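Local coordinates for adhesion G-protein coupled receptor G6 (Danio rerio, PDB 6V55) that probably acts as a cell-surface adhesion receptor that couples extracellular contacts to G-protein signalling in myelination, here seen as its calcium-binding extracellular region, at residues 33-38 with 108-113; 41-46 with 84-89; 47-52 with 78-83; 64-69 with 90-95. All blocks are in the same frame, centred on the assembly; numbering follows the deposited sequence.

Overall arrangement
The four contacts illustrate how a CUB domain, a sandwich of two beta sheets, is held together. Contact 4 lies within one sheet and contact 2 within the other, their centres about 9 Å apart, while contact 1 packs side chains of one sheet against the other. Contact 2 adjoins contact 1, centres about 7 Å apart, through the V113 O to I42 N approach of 2.7 Å; contact 4 meets contact 1 through I35 N and M91 O, 2.7 Å apart. Contact 3 follows strand 41-51 through its bulge, and its F50 side chain lies about 12 Å from the calcium. The same N-acetylglucosamine touches contacts 1 and 4, and another is bonded to N85 in contact 2.

Contact 1 of 4, residues 33-38 with 108-113; sequences WTIQAP and ISYKQV. With NAG (2-acetamido-2-deoxy-beta-D-glucopyranose), chain E.
W33 opens segment 33-38 with its ring stacked on that of F16. T34 OG1 is hydrogen-bonded to N32 OD1 and lies 3.4 Å from O5 of the N-acetylglucosamine. I35 points into the interior. Its CG2, anti to the backbone N, meets CD2 of the Y110 ring at 3.6 Å, approaching obliquely, and its CD1 lies 3.8 Å from Y110 CB. Y110 carries its ring in the crowded position between backbone N and carbonyl carbon (chi1 63°), and its side chain also touches F16. At A37 the methyl CB packs 3.8 Å from CD of Q112, whose extended chain reaches to the residues just past the end of strand 30-36, NE2 lying 3.7 Å from A37 CA. P38 finishes the segment with CD set 3.6 Å from OE1 of the same amide, the two side chains crossing at about a right angle. The contact rests on packing, with no hydrogen bond across the segments, and joins strands 30-36 and 105-114 of different sheets, as in the two-sheet sandwich of the CUB fold.

Contact 2 of 4, residues 41-46 with 84-89; sequences FIVQIT and LNSTGN. With NAG (2-acetamido-2-deoxy-beta-D-glucopyranose), chain H.
Segments 41-46 and 84-89 run antiparallel, I45 and L84 forming a hydrogen-bonded pair and Q44 and N85 a non-hydrogen-bonded one, beyond which residues 86-89 leave strand geometry in a turn against residues 41-43. I45 N donates to L84 O at 3.0 Å, nearly along the C=O axis, whereas L84 N reaches I45 O from above the carbonyl plane. S86 N is hydrogen-bonded to V43 O almost straight (172°). Its OG, in the crowded position (chi1 66°), accepts the N-H of V43 at 2.6 Å. The paired residues join edge strand 83-85 to strand 41-51 in the four-stranded sheet of the CUB sandwich, and S86 extends the link beyond the strand end. On the face of Q44 and N85, the asparagine ND2 is bonded to C1 of an N-acetylglucosamine at 1.5 Å. The N85 OD1 turns back over the strand, 3.4 Å from both Q44 CB and I42 CD1. I45 and L84 lie side by side on the other face, against V65. N89 ND2 is hydrogen-bonded to A37 O.

Contact 3 of 4, residues 47-52 with 78-83; sequences FLDFEL and TANGLT
N80, F47 and F50 bury the most surface, and the A79 methyl fills the corner where the faces of the two phenylalanine rings meet. Its CB lies over the centre of the F50 ring, 3.6 Å from the centroid, and over the F47 ring at 4.0 Å, making two CH-pi contacts. A79 O also comes to 3.2 Å from CG, at the base of the F47 ring. F47 has CG beside its backbone N (chi1 -68°), whereas F50 has CG anti to it (chi1 -178°). At the rim of F47, L82 O lies in the ring plane and accepts the backbone N-H of F47 at 3.1 Å. N80 packs its CA 3.7 Å from F50 CB and, with CG anti to its backbone N, brings OD1 to 3.5 Å from D49 CA. The D49 carboxylate forms a salt bridge with K104. A type I turn, A79 to L82, thus meets a strand redirected at a classic beta bulge, L48 and D49 both facing H107 within the CUB sandwich.

Contact 4 of 4, residues 64-69 with 90-95; sequences VVKTGT and VMEVFF. With NAG (2-acetamido-2-deoxy-beta-D-glucopyranose), chain E.
Strands 64-66 and 90-95 run antiparallel, 4.9 Å apart at closest approach and 167° between their directions, as neighbours in the five-stranded sheet of the CUB sandwich. V64 with F94 and K66 with E92 are hydrogen-bonded pairs enclosing the non-hydrogen-bonded pair V65 with V93. Of their four backbone bonds, E92 N to K66 O is the straightest, at 178°, lying in the carbonyl plane; V64 N meets F94 O at 3.2 Å from well above the plane of the F94 carbonyl. Side chains alternate between the faces. Toward the interior, V65 puts CG1, anti to its backbone N, 3.8 Å from the sulphur of M91, whose chain bends at chi2 and chi3; M91 also packs on V43 and I45 of the other sheet. On the opposite face, K66 and E92 lie side by side, and the lysine, bent at chi3 (86°), brings NZ to E92 OE1 at 3.3 Å in a salt bridge whose hydrogen bond is weak. E92 OE2 makes a weak hydrogen bond with T34 OG1. The same NZ lies obliquely by the F94 ring, 3.6 Å from CZ, and on that ring CE1 touches the acetyl methyl C8 of the N-acetylglucosamine at 3.6 Å.

Contact 1 of 4, residues 33-38 with 108-113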
loop_
_atom_site.group_PDB
_atom_site.type_symbol
_atom_site.label_atom_id
_atom_site.label_comp_id
_atom_site.label_asym_id
_atom_site.label_seq_id
_atom_site.Cartn_x
_atom_site.Cartn_y
_atom_site.Cartn_z
ATOM N N TRP A 33 -1.647 5.756 2.806
ATOM C CA TRP A 33 -0.926 6.315 3.937
ATOM C C TRP A 33 0.174 7.226 3.405
ATOM O O TRP A 33 1.173 6.741 2.864
ATOM C CB TRP A 33 -0.323 5.200 4.765
ATOM C CG TRP A 33 -1.304 4.223 5.312
ATOM C CD1 TRP A 33 -2.059 4.366 6.435
ATOM C CD2 TRP A 33 -1.590 2.919 4.801
ATOM N NE1 TRP A 33 -2.813 3.243 6.644
ATOM C CE2 TRP A 33 -2.542 2.340 5.654
ATOM C CE3 TRP A 33 -1.137 2.187 3.701
ATOM C CZ2 TRP A 33 -3.050 1.079 5.442
ATOM C CZ3 TRP A 33 -1.650 0.926 3.496
ATOM C CH2 TRP A 33 -2.584 0.388 4.362
ATOM N N THR A 34 0.011 8.536 3.559
ATOM C CA THR A 34 1.068 9.483 3.220
ATOM C C THR A 34 1.785 9.894 4.505
ATOM O O THR A 34 1.157 10.349 5.460
ATOM C CB THR A 34 0.492 10.687 2.468
ATOM O OG1 THR A 34 0.294 10.328 1.094
ATOM C CG2 THR A 34 1.424 11.885 2.515
ATOM N N ILE A 35 3.093 9.699 4.547
ATOM C CA ILE A 35 3.889 10.030 5.720
ATOM C C ILE A 35 4.673 11.292 5.418
ATOM O O ILE A 35 5.503 11.300 4.500
ATOM C CB ILE A 35 4.838 8.892 6.097
ATOM C CG1 ILE A 35 4.106 7.549 6.026
ATOM C CG2 ILE A 35 5.398 9.166 7.456
ATOM C CD1 ILE A 35 5.019 6.329 6.083
ATOM N N GLN A 36 4.430 12.356 6.186
ATOM C CA GLN A 36 5.071 13.639 5.929
ATOM C C GLN A 36 5.887 14.093 7.127
ATOM O O GLN A 36 5.392 14.112 8.260
ATOM C CB GLN A 36 4.061 14.712 5.560
ATOM C CG GLN A 36 4.730 15.911 4.947
ATOM C CD GLN A 36 3.787 16.723 4.110
ATOM O OE1 GLN A 36 4.201 17.384 3.152
ATOM N NE2 GLN A 36 2.498 16.668 4.451
ATOM N N ALA A 37 7.132 14.453 6.862
ATOM C CA ALA A 37 8.096 14.997 7.793
ATOM C C ALA A 37 8.372 16.462 7.446
ATOM O O ALA A 37 8.114 16.893 6.315
ATOM C CB ALA A 37 9.389 14.164 7.720
ATOM N N PRO A 38 8.901 17.284 8.412
ATOM C CA PRO A 38 9.326 18.652 8.052
ATOM C C PRO A 38 10.572 18.679 7.171
ATOM O O PRO A 38 11.178 17.631 6.911
ATOM C CB PRO A 38 9.591 19.308 9.412
ATOM C CG PRO A 38 9.815 18.157 10.359
ATOM C CD PRO A 38 8.907 17.087 9.877
ATOM N N ILE A 108 3.747 -1.960 9.191
ATOM C CA ILE A 108 4.820 -1.066 8.780
ATOM C C ILE A 108 5.098 -0.077 9.908
ATOM O O ILE A 108 4.168 0.507 10.475
ATOM C CB ILE A 108 4.438 -0.330 7.484
ATOM C CG1 ILE A 108 4.240 -1.325 6.338
ATOM C CG2 ILE A 108 5.456 0.737 7.105
ATOM C CD1 ILE A 108 3.764 -0.641 5.061
ATOM N N SER A 109 6.369 0.092 10.253
ATOM C CA SER A 109 6.805 1.125 11.182
ATOM C C SER A 109 7.442 2.263 10.399
ATOM O O SER A 109 8.283 2.020 9.530
ATOM C CB SER A 109 7.817 0.563 12.173
ATOM O OG SER A 109 9.048 0.307 11.512
ATOM N N TYR A 110 7.055 3.498 10.712
ATOM C CA TYR A 110 7.660 4.665 10.091
ATOM C C TYR A 110 8.411 5.490 11.127
ATOM O O TYR A 110 8.108 5.463 12.322
ATOM C CB TYR A 110 6.624 5.533 9.379
ATOM C CG TYR A 110 5.547 6.168 10.236
ATOM C CD1 TYR A 110 4.399 5.456 10.568
ATOM C CD2 TYR A 110 5.647 7.502 10.655
ATOM C CE1 TYR A 110 3.394 6.025 11.321
ATOM C CE2 TYR A 110 4.635 8.089 11.413
ATOM C CZ TYR A 110 3.509 7.335 11.746
ATOM O OH TYR A 110 2.482 7.879 12.498
ATOM N N LYS A 111 9.387 6.250 10.637
ATOM C CA LYS A 111 10.380 6.908 11.473
ATOM C C LYS A 111 10.869 8.146 10.733
ATOM O O LYS A 111 11.204 8.060 9.546
ATOM C CB LYS A 111 11.537 5.942 11.756
ATOM C CG LYS A 111 12.335 6.188 13.009
ATOM C CD LYS A 111 13.774 5.699 12.814
ATOM C CE LYS A 111 14.233 4.753 13.927
ATOM N NZ LYS A 111 15.587 4.219 13.603
ATOM N N GLN A 112 10.870 9.296 11.415
ATOM C CA GLN A 112 11.458 10.525 10.883
ATOM C C GLN A 112 12.960 10.529 11.175
ATOM O O GLN A 112 13.379 10.491 12.339
ATOM C CB GLN A 112 10.797 11.758 11.489
ATOM C CG GLN A 112 9.357 11.950 11.094
ATOM C CD GLN A 112 8.847 13.352 11.423
ATOM O OE1 GLN A 112 9.618 14.219 11.852
ATOM N NE2 GLN A 112 7.547 13.587 11.202
ATOM N N VAL A 113 13.763 10.567 10.115
ATOM C CA VAL A 113 15.214 10.491 10.200
ATOM C C VAL A 113 15.776 11.779 9.624
ATOM O O VAL A 113 15.391 12.185 8.519
ATOM C CB VAL A 113 15.761 9.260 9.448
ATOM C CG1 VAL A 113 17.304 9.289 9.365
ATOM C CG2 VAL A 113 15.278 7.971 10.107
HETATM C C1 NAG E . -2.425 10.414 -1.277
HETATM C C2 NAG E . -2.770 11.083 -2.628
HETATM C C3 NAG E . -2.040 12.428 -2.763
HETATM C C4 NAG E . -2.366 13.346 -1.592
HETATM C C5 NAG E . -2.005 12.655 -0.274
HETATM C C6 NAG E . -2.453 13.447 0.927
HETATM C C7 NAG E . -3.290 9.282 -4.221
HETATM C C8 NAG E . -2.842 8.566 -5.462
HETATM N N2 NAG E . -2.469 10.235 -3.771
HETATM O O3 NAG E . -2.391 13.065 -3.991
HETATM O O4 NAG E . -1.647 14.572 -1.725
HETATM O O5 NAG E . -2.659 11.374 -0.175
HETATM O O6 NAG E . -3.792 13.126 1.280
HETATM O O7 NAG E . -4.345 9.007 -3.650
#

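Contact 2 of 4, residues 41-46 with 84-89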
loop_
_atom_site.group_PDB
_atom_site.type_symbol
_atom_site.label_atom_id
_atom_site.label_comp_id
_atom_site.label_asym_id
_atom_site.label_seq_id
_atom_site.Cartn_x
_atom_site.Cartn_y
_atom_site.Cartn_z
ATOM N N PHE A 41 14.125 16.558 7.184
ATOM C CA PHE A 41 14.023 15.163 7.585
ATOM C C PHE A 41 13.625 14.318 6.381
ATOM O O PHE A 41 13.071 14.820 5.405
ATOM C CB PHE A 41 13.018 15.003 8.739
ATOM C CG PHE A 41 13.487 15.616 10.035
ATOM C CD1 PHE A 41 13.241 16.956 10.327
ATOM C CD2 PHE A 41 14.174 14.846 10.962
ATOM C CE1 PHE A 41 13.689 17.517 11.520
ATOM C CE2 PHE A 41 14.646 15.389 12.150
ATOM C CZ PHE A 41 14.396 16.725 12.437
ATOM N N ILE A 42 13.964 13.033 6.429
ATOM C CA ILE A 42 13.461 12.062 5.466
ATOM C C ILE A 42 12.675 10.995 6.230
ATOM O O ILE A 42 12.721 10.923 7.456
ATOM C CB ILE A 42 14.582 11.428 4.613
ATOM C CG1 ILE A 42 15.547 10.614 5.476
ATOM C CG2 ILE A 42 15.329 12.477 3.834
ATOM C CD1 ILE A 42 16.393 9.645 4.665
ATOM N N VAL A 43 11.934 10.169 5.497
ATOM C CA VAL A 43 11.093 9.139 6.102
ATOM C C VAL A 43 11.693 7.769 5.797
ATOM O O VAL A 43 11.993 7.453 4.638
ATOM C CB VAL A 43 9.640 9.228 5.600
ATOM C CG1 VAL A 43 8.794 8.160 6.260
ATOM C CG2 VAL A 43 9.055 10.618 5.852
ATOM N N GLN A 44 11.875 6.963 6.838
ATOM C CA GLN A 44 12.307 5.580 6.704
ATOM C C GLN A 44 11.180 4.658 7.145
ATOM O O GLN A 44 10.709 4.758 8.284
ATOM C CB GLN A 44 13.532 5.329 7.562
ATOM C CG GLN A 44 14.154 4.012 7.290
ATOM C CD GLN A 44 15.208 3.661 8.302
ATOM O OE1 GLN A 44 15.007 3.799 9.514
ATOM N NE2 GLN A 44 16.369 3.255 7.807
ATOM N N ILE A 45 10.746 3.758 6.263
ATOM C CA ILE A 45 9.767 2.759 6.650
ATOM C C ILE A 45 10.474 1.427 6.820
ATOM O O ILE A 45 11.567 1.193 6.305
ATOM C CB ILE A 45 8.585 2.616 5.667
ATOM C CG1 ILE A 45 9.040 1.982 4.349
ATOM C CG2 ILE A 45 7.880 3.945 5.446
ATOM C CD1 ILE A 45 7.888 1.640 3.418
ATOM N N THR A 46 9.836 0.540 7.571
ATOM C CA THR A 46 10.316 -0.818 7.774
ATOM C C THR A 46 9.081 -1.703 7.821
ATOM O O THR A 46 8.141 -1.425 8.575
ATOM C CB THR A 46 11.149 -0.937 9.067
ATOM O OG1 THR A 46 12.457 -0.363 8.866
ATOM C CG2 THR A 46 11.296 -2.400 9.517
ATOM N N LEU A 84 13.048 0.916 3.584
ATOM C CA LEU A 84 13.150 1.831 2.457
ATOM C C LEU A 84 13.176 3.270 2.950
ATOM O O LEU A 84 12.668 3.597 4.030
ATOM C CB LEU A 84 12.001 1.655 1.469
ATOM C CG LEU A 84 11.718 0.215 1.024
ATOM C CD1 LEU A 84 10.608 0.203 -0.003
ATOM C CD2 LEU A 84 12.958 -0.492 0.468
ATOM N N ASN A 85 13.768 4.132 2.134
ATOM C CA ASN A 85 14.185 5.447 2.573
ATOM C C ASN A 85 13.733 6.471 1.547
ATOM O O ASN A 85 14.068 6.350 0.363
ATOM C CB ASN A 85 15.714 5.477 2.774
ATOM C CG ASN A 85 16.086 5.725 4.216
ATOM O OD1 ASN A 85 15.329 6.414 4.902
ATOM N ND2 ASN A 85 17.228 5.183 4.710
ATOM N N SER A 86 12.965 7.466 1.998
ATOM C CA SER A 86 12.497 8.529 1.112
ATOM C C SER A 86 13.618 9.499 0.754
ATOM O O SER A 86 14.486 9.809 1.576
ATOM C CB SER A 86 11.352 9.302 1.760
ATOM O OG SER A 86 11.809 9.996 2.911
ATOM N N THR A 87 13.582 9.992 -0.482
ATOM C CA THR A 87 14.601 10.931 -0.934
ATOM C C THR A 87 14.289 12.360 -0.494
ATOM O O THR A 87 15.204 13.134 -0.194
ATOM C CB THR A 87 14.749 10.826 -2.453
ATOM O OG1 THR A 87 13.490 11.080 -3.077
ATOM C CG2 THR A 87 15.177 9.417 -2.816
ATOM N N GLY A 88 13.017 12.723 -0.435
ATOM C CA GLY A 88 12.573 13.944 0.207
ATOM C C GLY A 88 11.933 13.667 1.552
ATOM O O GLY A 88 12.237 12.672 2.222
ATOM N N ASN A 89 11.027 14.542 1.956
ATOM C CA ASN A 89 10.424 14.410 3.269
ATOM C C ASN A 89 9.064 13.728 3.246
ATOM O O ASN A 89 8.452 13.581 4.308
ATOM C CB ASN A 89 10.300 15.779 3.933
ATOM C CG ASN A 89 9.573 16.762 3.079
ATOM O OD1 ASN A 89 9.481 16.595 1.861
ATOM N ND2 ASN A 89 9.058 17.813 3.703
HETATM C C1 NAG H . 18.307 4.359 4.182
HETATM C C2 NAG H . 19.322 4.102 5.336
HETATM C C3 NAG H . 20.449 3.170 4.859
HETATM C C4 NAG H . 19.869 1.870 4.314
HETATM C C5 NAG H . 18.917 2.173 3.158
HETATM C C6 NAG H . 18.236 0.928 2.634
HETATM C C7 NAG H . 20.224 5.570 7.115
HETATM C C8 NAG H . 20.752 6.943 7.429
HETATM N N2 NAG H . 19.863 5.358 5.840
HETATM O O3 NAG H . 21.368 2.892 5.914
HETATM O O4 NAG H . 20.909 1.003 3.873
HETATM O O5 NAG H . 17.873 3.065 3.599
HETATM O O6 NAG H . 17.836 1.067 1.278
HETATM O O7 NAG H . 20.141 4.691 7.974
#

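Contact 3 of 4, residues 47-52 with 78-83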
loop_
_atom_site.group_PDB
_atom_site.type_symbol
_atom_site.label_atom_id
_atom_site.label_comp_id
_atom_site.label_asym_id
_atom_site.label_seq_id
_atom_site.Cartn_x
_atom_site.Cartn_y
_atom_site.Cartn_z
ATOM N N PHE A 47 9.054 -2.724 6.980
ATOM C CA PHE A 47 7.997 -3.719 7.042
ATOM C C PHE A 47 8.313 -4.669 8.187
ATOM O O PHE A 47 9.302 -5.395 8.135
ATOM C CB PHE A 47 7.904 -4.480 5.728
ATOM C CG PHE A 47 7.416 -3.652 4.557
ATOM C CD1 PHE A 47 6.087 -3.721 4.163
ATOM C CD2 PHE A 47 8.286 -2.834 3.842
ATOM C CE1 PHE A 47 5.625 -2.986 3.092
ATOM C CE2 PHE A 47 7.839 -2.077 2.781
ATOM C CZ PHE A 47 6.504 -2.158 2.401
ATOM N N LEU A 48 7.501 -4.662 9.234
ATOM C CA LEU A 48 7.711 -5.614 10.309
ATOM C C LEU A 48 7.188 -6.998 9.955
ATOM O O LEU A 48 7.612 -7.991 10.563
ATOM C CB LEU A 48 7.036 -5.101 11.582
ATOM C CG LEU A 48 7.395 -3.649 11.926
ATOM C CD1 LEU A 48 6.548 -3.082 13.087
ATOM C CD2 LEU A 48 8.861 -3.560 12.243
ATOM N N ASP A 49 6.280 -7.075 8.987
ATOM C CA ASP A 49 5.576 -8.278 8.564
ATOM C C ASP A 49 4.884 -7.942 7.256
ATOM O O ASP A 49 4.446 -6.806 7.077
ATOM C CB ASP A 49 4.543 -8.715 9.602
ATOM C CG ASP A 49 4.039 -10.113 9.359
ATOM O OD1 ASP A 49 4.674 -10.813 8.534
ATOM O OD2 ASP A 49 3.004 -10.502 9.961
ATOM N N PHE A 50 4.804 -8.916 6.342
ATOM C CA PHE A 50 4.257 -8.666 4.998
ATOM C C PHE A 50 3.897 -9.996 4.355
ATOM O O PHE A 50 4.807 -10.776 4.027
ATOM C CB PHE A 50 5.271 -7.912 4.098
ATOM C CG PHE A 50 4.763 -7.581 2.701
ATOM C CD1 PHE A 50 4.982 -8.447 1.610
ATOM C CD2 PHE A 50 4.140 -6.366 2.456
ATOM C CE1 PHE A 50 4.521 -8.140 0.342
ATOM C CE2 PHE A 50 3.700 -6.041 1.189
ATOM C CZ PHE A 50 3.894 -6.931 0.132
ATOM N N GLU A 51 2.608 -10.211 4.075
ATOM C CA GLU A 51 2.190 -11.320 3.225
ATOM C C GLU A 51 1.007 -10.875 2.377
ATOM O O GLU A 51 -0.068 -10.593 2.915
ATOM C CB GLU A 51 1.821 -12.553 4.050
ATOM C CG GLU A 51 1.345 -13.741 3.203
ATOM C CD GLU A 51 0.677 -14.867 4.018
ATOM O OE1 GLU A 51 0.040 -14.593 5.077
ATOM O OE2 GLU A 51 0.793 -16.039 3.578
ATOM N N LEU A 52 1.199 -10.817 1.061
ATOM C CA LEU A 52 0.128 -10.499 0.127
ATOM C C LEU A 52 -0.097 -11.678 -0.809
ATOM O O LEU A 52 0.715 -12.604 -0.884
ATOM C CB LEU A 52 0.457 -9.246 -0.684
ATOM C CG LEU A 52 -0.281 -7.973 -0.284
ATOM C CD1 LEU A 52 0.130 -7.568 1.112
ATOM C CD2 LEU A 52 0.067 -6.881 -1.250
ATOM N N THR A 78 7.687 -10.545 -0.683
ATOM C CA THR A 78 8.960 -9.989 -1.135
ATOM C C THR A 78 9.359 -8.724 -0.399
ATOM O O THR A 78 10.536 -8.366 -0.406
ATOM C CB THR A 78 8.922 -9.706 -2.641
ATOM O OG1 THR A 78 7.962 -8.679 -2.915
ATOM C CG2 THR A 78 8.521 -10.956 -3.405
ATOM N N ALA A 79 8.428 -8.065 0.270
ATOM C CA ALA A 79 8.741 -6.829 0.967
ATOM C C ALA A 79 8.978 -7.031 2.449
ATOM O O ALA A 79 9.076 -6.034 3.162
ATOM C CB ALA A 79 7.616 -5.803 0.782
ATOM N N ASN A 80 9.112 -8.287 2.912
ATOM C CA ASN A 80 8.931 -8.606 4.329
ATOM C C ASN A 80 10.064 -8.082 5.209
ATOM O O ASN A 80 9.809 -7.399 6.199
ATOM C CB ASN A 80 8.772 -10.108 4.521
ATOM C CG ASN A 80 8.765 -10.500 5.979
ATOM O OD1 ASN A 80 7.772 -10.304 6.696
ATOM N ND2 ASN A 80 9.882 -11.045 6.437
ATOM N N GLY A 81 11.311 -8.381 4.886
ATOM C CA GLY A 81 12.362 -7.851 5.743
ATOM C C GLY A 81 12.918 -6.488 5.355
ATOM O O GLY A 81 14.046 -6.158 5.727
ATOM N N LEU A 82 12.142 -5.672 4.651
ATOM C CA LEU A 82 12.682 -4.550 3.894
ATOM C C LEU A 82 12.616 -3.221 4.648
ATOM O O LEU A 82 11.725 -2.986 5.472
ATOM C CB LEU A 82 11.937 -4.417 2.570
ATOM C CG LEU A 82 12.623 -5.076 1.372
ATOM C CD1 LEU A 82 12.820 -6.597 1.568
ATOM C CD2 LEU A 82 11.831 -4.759 0.108
ATOM N N THR A 83 13.570 -2.338 4.329
ATOM C CA THR A 83 13.686 -1.010 4.934
ATOM C C THR A 83 13.979 0.006 3.841
ATOM O O THR A 83 15.051 -0.030 3.239
ATOM C CB THR A 83 14.800 -0.960 5.983
ATOM O OG1 THR A 83 14.544 -1.906 7.035
ATOM C CG2 THR A 83 14.899 0.438 6.566
#

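Contact 4 of 4, residues 64-69 with 90-95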
loop_
_atom_site.group_PDB
_atom_site.type_symbol
_atom_site.label_atom_id
_atom_site.label_comp_id
_atom_site.label_asym_id
_atom_site.label_seq_id
_atom_site.Cartn_x
_atom_site.Cartn_y
_atom_site.Cartn_z
ATOM N N VAL A 64 2.331 -0.466 -3.258
ATOM C CA VAL A 64 3.242 0.452 -3.947
ATOM C C VAL A 64 3.899 1.361 -2.909
ATOM O O VAL A 64 3.200 1.966 -2.089
ATOM C CB VAL A 64 2.491 1.285 -5.001
ATOM C CG1 VAL A 64 3.417 2.302 -5.641
ATOM C CG2 VAL A 64 1.875 0.382 -6.071
ATOM N N VAL A 65 5.235 1.450 -2.918
ATOM C CA VAL A 65 5.972 2.394 -2.068
ATOM C C VAL A 65 6.514 3.518 -2.943
ATOM O O VAL A 65 7.324 3.277 -3.848
ATOM C CB VAL A 65 7.120 1.725 -1.298
ATOM C CG1 VAL A 65 7.814 2.759 -0.410
ATOM C CG2 VAL A 65 6.606 0.560 -0.470
ATOM N N LYS A 66 6.094 4.749 -2.654
ATOM C CA LYS A 66 6.374 5.910 -3.498
ATOM C C LYS A 66 7.231 6.905 -2.719
ATOM O O LYS A 66 6.803 7.439 -1.689
ATOM C CB LYS A 66 5.068 6.562 -3.970
ATOM C CG LYS A 66 5.078 7.027 -5.418
ATOM C CD LYS A 66 3.662 7.283 -5.960
ATOM C CE LYS A 66 3.132 8.694 -5.661
ATOM N NZ LYS A 66 1.624 8.813 -5.854
ATOM N N THR A 67 8.439 7.142 -3.190
ATOM C CA THR A 67 9.188 8.301 -2.751
ATOM C C THR A 67 9.193 9.323 -3.884
ATOM O O THR A 67 8.487 9.170 -4.889
ATOM C CB THR A 67 10.583 7.897 -2.294
ATOM O OG1 THR A 67 11.383 9.076 -2.145
ATOM C CG2 THR A 67 11.220 6.935 -3.276
ATOM N N GLY A 68 9.981 10.387 -3.722
ATOM C CA GLY A 68 9.950 11.497 -4.661
ATOM C C GLY A 68 10.532 11.183 -6.023
ATOM O O GLY A 68 10.216 11.878 -6.995
ATOM N N THR A 69 11.340 10.122 -6.121
ATOM C CA THR A 69 12.050 9.791 -7.343
ATOM C C THR A 69 11.791 8.384 -7.869
ATOM O O THR A 69 12.130 8.113 -9.027
ATOM C CB THR A 69 13.561 9.966 -7.137
ATOM O OG1 THR A 69 13.931 9.387 -5.882
ATOM C CG2 THR A 69 13.935 11.443 -7.145
ATOM N N VAL A 90 8.561 13.314 2.082
ATOM C CA VAL A 90 7.279 12.615 2.007
ATOM C C VAL A 90 7.484 11.196 1.479
ATOM O O VAL A 90 8.119 10.994 0.437
ATOM C CB VAL A 90 6.247 13.361 1.144
ATOM C CG1 VAL A 90 4.885 12.911 1.537
ATOM C CG2 VAL A 90 6.343 14.862 1.341
ATOM N N MET A 91 6.933 10.218 2.198
ATOM C CA MET A 91 6.857 8.833 1.748
ATOM C C MET A 91 5.395 8.399 1.727
ATOM O O MET A 91 4.694 8.548 2.732
ATOM C CB MET A 91 7.660 7.905 2.658
ATOM C CG MET A 91 7.533 6.442 2.276
ATOM S SD MET A 91 8.929 5.912 1.289
ATOM C CE MET A 91 10.061 5.558 2.612
ATOM N N GLU A 92 4.942 7.845 0.599
ATOM C CA GLU A 92 3.562 7.405 0.421
ATOM C C GLU A 92 3.532 5.894 0.215
ATOM O O GLU A 92 4.287 5.368 -0.609
ATOM C CB GLU A 92 2.917 8.127 -0.771
ATOM C CG GLU A 92 3.075 9.642 -0.694
ATOM C CD GLU A 92 2.235 10.405 -1.701
ATOM O OE1 GLU A 92 1.865 9.850 -2.756
ATOM O OE2 GLU A 92 1.937 11.586 -1.434
ATOM N N VAL A 93 2.663 5.206 0.961
ATOM C CA VAL A 93 2.483 3.754 0.890
ATOM C C VAL A 93 1.048 3.467 0.461
ATOM O O VAL A 93 0.104 3.803 1.184
ATOM C CB VAL A 93 2.768 3.073 2.236
ATOM C CG1 VAL A 93 2.451 1.583 2.155
ATOM C CG2 VAL A 93 4.199 3.273 2.646
ATOM N N PHE A 94 0.882 2.814 -0.683
ATOM C CA PHE A 94 -0.437 2.441 -1.173
ATOM C C PHE A 94 -0.659 0.953 -1.008
ATOM O O PHE A 94 0.293 0.179 -0.931
ATOM C CB PHE A 94 -0.605 2.800 -2.641
ATOM C CG PHE A 94 -0.469 4.253 -2.909
ATOM C CD1 PHE A 94 -1.552 5.096 -2.730
ATOM C CD2 PHE A 94 0.751 4.781 -3.315
ATOM C CE1 PHE A 94 -1.424 6.436 -2.964
ATOM C CE2 PHE A 94 0.881 6.120 -3.553
ATOM C CZ PHE A 94 -0.210 6.954 -3.378
ATOM N N PHE A 95 -1.929 0.558 -0.961
ATOM C CA PHE A 95 -2.283 -0.853 -0.915
ATOM C C PHE A 95 -3.619 -1.025 -1.614
ATOM O O PHE A 95 -4.570 -0.288 -1.330
ATOM C CB PHE A 95 -2.347 -1.362 0.525
ATOM C CG PHE A 95 -2.975 -2.738 0.678
ATOM C CD1 PHE A 95 -2.477 -3.848 -0.009
ATOM C CD2 PHE A 95 -4.054 -2.923 1.538
ATOM C CE1 PHE A 95 -3.054 -5.123 0.160
ATOM C CE2 PHE A 95 -4.627 -4.192 1.717
ATOM C CZ PHE A 95 -4.127 -5.295 1.024
HETATM C C1 NAG E . -2.425 10.414 -1.277
HETATM C C2 NAG E . -2.770 11.083 -2.628
HETATM C C3 NAG E . -2.040 12.428 -2.763
HETATM C C4 NAG E . -2.366 13.346 -1.592
HETATM C C5 NAG E . -2.005 12.655 -0.274
HETATM C C6 NAG E . -2.453 13.447 0.927
HETATM C C7 NAG E . -3.290 9.282 -4.221
HETATM C C8 NAG E . -2.842 8.566 -5.462
HETATM N N2 NAG E . -2.469 10.235 -3.771
HETATM O O3 NAG E . -2.391 13.065 -3.991
HETATM O O4 NAG E . -1.647 14.572 -1.725
HETATM O O5 NAG E . -2.659 11.374 -0.175
HETATM O O6 NAG E . -3.792 13.126 1.280
HETATM O O7 NAG E . -4.345 9.007 -3.650
#